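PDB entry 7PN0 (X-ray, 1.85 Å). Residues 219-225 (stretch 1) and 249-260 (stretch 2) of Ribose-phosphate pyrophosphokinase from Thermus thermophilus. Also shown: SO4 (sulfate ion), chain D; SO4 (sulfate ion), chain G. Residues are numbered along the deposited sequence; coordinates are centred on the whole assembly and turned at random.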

ATOM      1  N   ASP A 219      27.358  12.515  19.253  1.00 17.65           N
ATOM      2  CA  ASP A 219      25.903  12.657  18.976  1.00 17.73           C
ATOM      3  C   ASP A 219      25.155  12.526  20.308  1.00 16.11           C
ATOM      4  O   ASP A 219      24.144  13.240  20.544  1.00 16.22           O
ATOM      5  CB  ASP A 219      25.428  11.652  17.915  1.00 17.86           C
ATOM      6  CG  ASP A 219      25.634  10.192  18.276  1.00 19.93           C
ATOM      7  OD1 ASP A 219      26.743   9.862  18.742  1.00 21.88           O
ATOM      8  OD2 ASP A 219      24.680   9.366  18.098  1.00 20.73           O
ATOM      9  N   GLU A 220      25.573  11.597  21.159  1.00 16.85           N
ATOM     10  CA  GLU A 220      24.825  11.340  22.394  1.00 18.14           C
ATOM     11  C   GLU A 220      25.789  10.899  23.492  1.00 18.75           C
ATOM     12  O   GLU A 220      26.868  10.493  23.196  1.00 21.39           O
ATOM     13  CB  GLU A 220      23.746  10.274  22.216  1.00 19.53           C
ATOM     14  CG  GLU A 220      24.247   8.927  21.752  1.00 19.03           C
ATOM     15  CD  GLU A 220      23.181   7.866  21.860  1.00 20.48           C
ATOM     16  OE1 GLU A 220      23.382   6.913  22.662  1.00 24.44           O
ATOM     17  OE2 GLU A 220      22.141   7.981  21.143  1.00 20.71           O
ATOM     18  N   ILE A 221      25.348  11.101  24.723  1.00 19.45           N
ATOM     19  CA  ILE A 221      25.933  10.504  25.948  1.00 19.36           C
ATOM     20  C   ILE A 221      24.826   9.669  26.580  1.00 19.69           C
ATOM     21  O   ILE A 221      23.786  10.243  26.994  1.00 18.39           O
ATOM     22  CB  ILE A 221      26.460  11.603  26.872  1.00 20.32           C
ATOM     23  CG1 ILE A 221      27.541  12.439  26.189  1.00 21.46           C
ATOM     24  CG2 ILE A 221      26.958  11.004  28.166  1.00 20.56           C
ATOM     25  CD1 ILE A 221      27.622  13.850  26.714  1.00 24.25           C
ATOM     26  N   SER A 222      25.017   8.353  26.590  1.00 18.71           N
ATOM     27  CA  SER A 222      24.128   7.384  27.259  1.00 18.01           C
ATOM     28  C   SER A 222      24.695   7.045  28.637  1.00 20.60           C
ATOM     29  O   SER A 222      24.264   7.683  29.627  1.00 20.48           O
ATOM     30  CB  SER A 222      23.881   6.178  26.369  1.00 21.12           C
ATOM     31  OG  SER A 222      25.100   5.591  25.904  1.00 21.42           O
ATOM     32  N   THR A 223      25.614   6.091  28.701  1.00 20.20           N
ATOM     33  CA  THR A 223      26.256   5.607  29.946  1.00 20.36           C
ATOM     34  C   THR A 223      27.529   6.403  30.259  1.00 20.34           C
ATOM     35  O   THR A 223      28.110   6.166  31.345  1.00 23.40           O
ATOM     36  CB  THR A 223      26.604   4.123  29.838  1.00 20.43           C
ATOM     37  OG1 THR A 223      27.612   3.964  28.852  1.00 20.65           O
ATOM     38  CG2 THR A 223      25.413   3.267  29.486  1.00 20.87           C
ATOM     39  N   ALA A 224      27.957   7.284  29.364  1.00 21.69           N
ATOM     40  CA  ALA A 224      29.203   8.090  29.469  1.00 23.32           C
ATOM     41  C   ALA A 224      30.450   7.196  29.410  1.00 24.61           C
ATOM     42  O   ALA A 224      31.525   7.710  29.728  1.00 24.65           O
ATOM     43  CB  ALA A 224      29.193   8.913  30.733  1.00 24.71           C
ATOM     44  N   GLY A 225      30.323   5.932  28.974  1.00 26.60           N
ATOM     45  CA  GLY A 225      31.462   5.004  28.783  1.00 27.20           C
ATOM     46  C   GLY A 225      32.528   5.558  27.840  1.00 28.20           C
ATOM     47  O   GLY A 225      33.727   5.580  28.234  1.00 27.75           O
ATOM     48  N   GLY A 249      21.578  14.152  25.682  1.00 18.05           N
ATOM     49  CA  GLY A 249      22.008  13.887  27.058  1.00 17.44           C
ATOM     50  C   GLY A 249      21.092  12.853  27.633  1.00 18.06           C
ATOM     51  O   GLY A 249      20.110  13.213  28.325  1.00 18.60           O
ATOM     52  N   VAL A 250      21.366  11.596  27.291  1.00 17.36           N
ATOM     53  CA  VAL A 250      20.461  10.487  27.651  1.00 18.06           C
ATOM     54  C   VAL A 250      20.737  10.100  29.128  1.00 17.61           C
ATOM     55  O   VAL A 250      19.770  10.008  29.914  1.00 16.18           O
ATOM     56  CB  VAL A 250      20.611   9.328  26.659  1.00 18.96           C
ATOM     57  CG1 VAL A 250      19.592   8.258  26.968  1.00 18.72           C
ATOM     58  CG2 VAL A 250      20.531   9.797  25.207  1.00 19.15           C
ATOM     59  N   TYR A 251      22.002  10.008  29.528  1.00 19.37           N
ATOM     60  CA  TYR A 251      22.429   9.984  30.967  1.00 19.51           C
ATOM     61  C   TYR A 251      21.714   8.849  31.715  1.00 20.02           C
ATOM     62  O   TYR A 251      20.921   9.067  32.656  1.00 18.25           O
ATOM     63  CB  TYR A 251      22.150  11.342  31.612  1.00 18.32           C
ATOM     64  CG  TYR A 251      22.882  12.513  31.013  1.00 17.53           C
ATOM     65  CD1 TYR A 251      24.222  12.443  30.687  1.00 17.21           C
ATOM     66  CD2 TYR A 251      22.244  13.727  30.837  1.00 16.14           C
ATOM     67  CE1 TYR A 251      24.924  13.559  30.259  1.00 18.00           C
ATOM     68  CE2 TYR A 251      22.916  14.831  30.351  1.00 17.42           C
ATOM     69  CZ  TYR A 251      24.257  14.751  30.051  1.00 17.01           C
ATOM     70  OH  TYR A 251      24.920  15.852  29.586  1.00 19.58           O
ATOM     71  N   VAL A 252      21.954   7.620  31.264  1.00 19.89           N
ATOM     72  CA  VAL A 252      21.348   6.405  31.859  1.00 19.99           C
ATOM     73  C   VAL A 252      22.427   5.617  32.622  1.00 21.98           C
ATOM     74  O   VAL A 252      23.641   5.830  32.390  1.00 21.89           O
ATOM     75  CB  VAL A 252      20.622   5.570  30.789  1.00 19.91           C
ATOM     76  CG1 VAL A 252      19.357   6.271  30.340  1.00 21.16           C
ATOM     77  CG2 VAL A 252      21.528   5.240  29.603  1.00 19.83           C
ATOM     78  N   GLY A 253      21.977   4.745  33.524  1.00 24.06           N
ATOM     79  CA  GLY A 253      22.823   3.840  34.334  1.00 25.93           C
ATOM     80  C   GLY A 253      23.886   4.635  35.095  1.00 24.85           C
ATOM     81  O   GLY A 253      23.568   5.580  35.807  1.00 29.26           O
ATOM     82  N   PRO A 254      25.188   4.343  34.893  1.00 26.85           N
ATOM     83  CA  PRO A 254      26.254   4.972  35.685  1.00 27.16           C
ATOM     84  C   PRO A 254      26.704   6.355  35.177  1.00 29.20           C
ATOM     85  O   PRO A 254      27.705   6.861  35.677  1.00 26.49           O
ATOM     86  CB  PRO A 254      27.404   3.963  35.513  1.00 26.90           C
ATOM     87  CG  PRO A 254      27.206   3.426  34.106  1.00 27.71           C
ATOM     88  CD  PRO A 254      25.699   3.387  33.897  1.00 25.60           C
ATOM     89  N   ALA A 255      26.032   6.935  34.166  1.00 23.17           N
ATOM     90  CA  ALA A 255      26.541   8.163  33.504  1.00 24.19           C
ATOM     91  C   ALA A 255      26.866   9.267  34.536  1.00 22.81           C
ATOM     92  O   ALA A 255      27.939   9.875  34.431  1.00 22.52           O
ATOM     93  CB  ALA A 255      25.544   8.641  32.486  1.00 23.03           C
ATOM     94  N   LEU A 256      25.940   9.587  35.427  1.00 22.61           N
ATOM     95  CA  LEU A 256      26.077  10.770  36.327  1.00 26.82           C
ATOM     96  C   LEU A 256      27.260  10.542  37.292  1.00 27.15           C
ATOM     97  O   LEU A 256      28.114  11.446  37.412  1.00 23.57           O
ATOM     98  CB  LEU A 256      24.761  10.993  37.079  1.00 29.98           C
ATOM     99  CG  LEU A 256      23.836  12.051  36.474  1.00 35.55           C
ATOM    100  CD1 LEU A 256      24.373  13.430  36.782  1.00 42.60           C
ATOM    101  CD2 LEU A 256      23.685  11.891  34.973  1.00 34.20           C
ATOM    102  N   ASP A 257      27.327   9.355  37.892  1.00 28.52           N
ATOM    103  CA  ASP A 257      28.434   8.920  38.796  1.00 30.68           C
ATOM    104  C   ASP A 257      29.765   8.990  38.046  1.00 31.00           C
ATOM    105  O   ASP A 257      30.755   9.429  38.637  1.00 29.14           O
ATOM    106  CB  ASP A 257      28.226   7.500  39.336  1.00 30.46           C
ATOM    107  CG  ASP A 257      27.053   7.297  40.287  1.00 36.10           C
ATOM    108  OD1 ASP A 257      26.492   8.280  40.810  1.00 40.40           O
ATOM    109  OD2 ASP A 257      26.702   6.154  40.500  1.00 42.58           O
ATOM    110  N   ARG A 258      29.798   8.535  36.788  1.00 28.62           N
ATOM    111  CA  ARG A 258      31.039   8.449  35.979  1.00 25.95           C
ATOM    112  C   ARG A 258      31.541   9.857  35.664  1.00 26.73           C
ATOM    113  O   ARG A 258      32.747  10.115  35.768  1.00 26.50           O
ATOM    114  CB  ARG A 258      30.760   7.662  34.698  1.00 26.02           C
ATOM    115  CG  ARG A 258      30.768   6.153  34.875  1.00 27.82           C
ATOM    116  CD  ARG A 258      30.444   5.476  33.565  1.00 29.61           C
ATOM    117  NE  ARG A 258      30.620   4.042  33.616  1.00 27.56           N
ATOM    118  CZ  ARG A 258      30.374   3.214  32.602  1.00 33.57           C
ATOM    119  NH1 ARG A 258      30.560   1.909  32.753  1.00 33.10           N
ATOM    120  NH2 ARG A 258      29.882   3.677  31.460  1.00 28.40           N
ATOM    121  N   ILE A 259      30.632  10.743  35.266  1.00 25.90           N
ATOM    122  CA  ILE A 259      30.939  12.169  34.987  1.00 23.58           C
ATOM    123  C   ILE A 259      31.445  12.856  36.257  1.00 24.46           C
ATOM    124  O   ILE A 259      32.415  13.583  36.140  1.00 23.37           O
ATOM    125  CB  ILE A 259      29.705  12.846  34.385  1.00 22.79           C
ATOM    126  CG1 ILE A 259      29.417  12.264  33.003  1.00 22.44           C
ATOM    127  CG2 ILE A 259      29.872  14.351  34.344  1.00 21.67           C
ATOM    128  CD1 ILE A 259      28.067  12.679  32.437  1.00 22.79           C
ATOM    129  N   ALA A 260      30.817  12.645  37.410  1.00 27.01           N
ATOM    130  CA  ALA A 260      31.265  13.247  38.702  1.00 28.40           C
ATOM    131  C   ALA A 260      32.692  12.772  39.020  1.00 29.72           C
ATOM    132  O   ALA A 260      33.472  13.591  39.475  1.00 30.19           O
ATOM    133  CB  ALA A 260      30.324  12.889  39.807  1.00 28.00           C
TER
HETATM  134  S   SO4 D 402      28.848   7.568  25.698  1.00 25.56           S
HETATM  135  O1  SO4 D 402      29.849   8.508  26.208  1.00 22.84           O
HETATM  136  O2  SO4 D 402      28.445   7.993  24.379  1.00 25.91           O
HETATM  137  O3  SO4 D 402      29.457   6.250  25.603  1.00 26.87           O
HETATM  138  O4  SO4 D 402      27.677   7.555  26.542  1.00 22.83           O
HETATM  139  S   SO4 G 405      29.435   0.881  29.200  1.00 42.69           S
HETATM  140  O1  SO4 G 405      30.276   1.979  28.827  1.00 43.55           O
HETATM  141  O2  SO4 G 405      28.066   1.166  28.910  1.00 40.41           O
HETATM  142  O3  SO4 G 405      29.864  -0.259  28.461  1.00 48.28           O
HETATM  143  O4  SO4 G 405      29.550   0.634  30.610  1.00 47.98           O

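Ile-221, Thr-223 and Arg-258 organise this contact, in which the two stretches bury 507 Å² between them. Ile-221 has the largest share, 74 Å², and works through both its backbone and its side chain. It forms a parallel beta bridge with Gly-249, and its carbonyl O accepts two hydrogen bonds, from Val-250 N at 2.8 Å and from Tyr-251 N at 3.1 Å. The second is the straighter, with an angle of 161° at the hydrogen against 137° for the first. A carbonyl oxygen can serve two donors, and here it holds successive amides as stretch 2 leaves the strand. The side chain of Ile-221 suits a buried place: its CG2 packs 3.9 Å from Tyr-251 CE1, an oblique approach to the ring. Gly-249 leaves space for that ring, since a CB modelled there would lie 2.6 Å from Tyr-251 CE2.

The next carbonyl continues the backbone pairing. Ser-222 O accepts a hydrogen bond from Val-252 N at 2.8 Å, while the CB of Ser-222 lies 4.1 Å from Val-252 CG2.

Thr-223, with 70 Å² covered, meets the type II' turn that runs from Val-252 to Ala-255. Its CA makes a CA-H...O contact with Val-252 O at 3.6 Å, nearly straight at the hydrogen, and its carbonyl O lies 3.3 Å from Ala-255 CA in another. The same Thr-223 O accepts a hydrogen bond from Arg-258 NH2 at 3.1 Å, near the plane of the guanidinium, where its N-H bonds point. Threonine fits here because it offers both a methyl and a hydroxyl: CG2 reaches to 4.4 Å from Val-252 CG2, whereas OG1 donates to O2 of the chain G sulfate at 2.8 Å and accepts a weak hydrogen bond from Gly-225 N at 3.4 Å.

Arg-258, one turn into the helix that follows Pro-254, extends an almost fully stretched side chain (chi2 to chi4 all near 180°) back to stretch 1. That length and its several donors let it bind protein and anion together: besides Thr-223 O, it engages the chain G sulfate, with NH1 2.7 Å from O4 and NH2 3.2 Å from O1. Gly-225 sits close by, its CA 3.4 Å from Arg-258 NH2; a CB there would clash with the sulfate.

Ala-224 is small enough to let the helix come near. Its CB lies 4.1 Å from Ala-255 CB and 4.1 Å from Ile-259 CG1, giving a compact apolar patch beside the polar arginine contact.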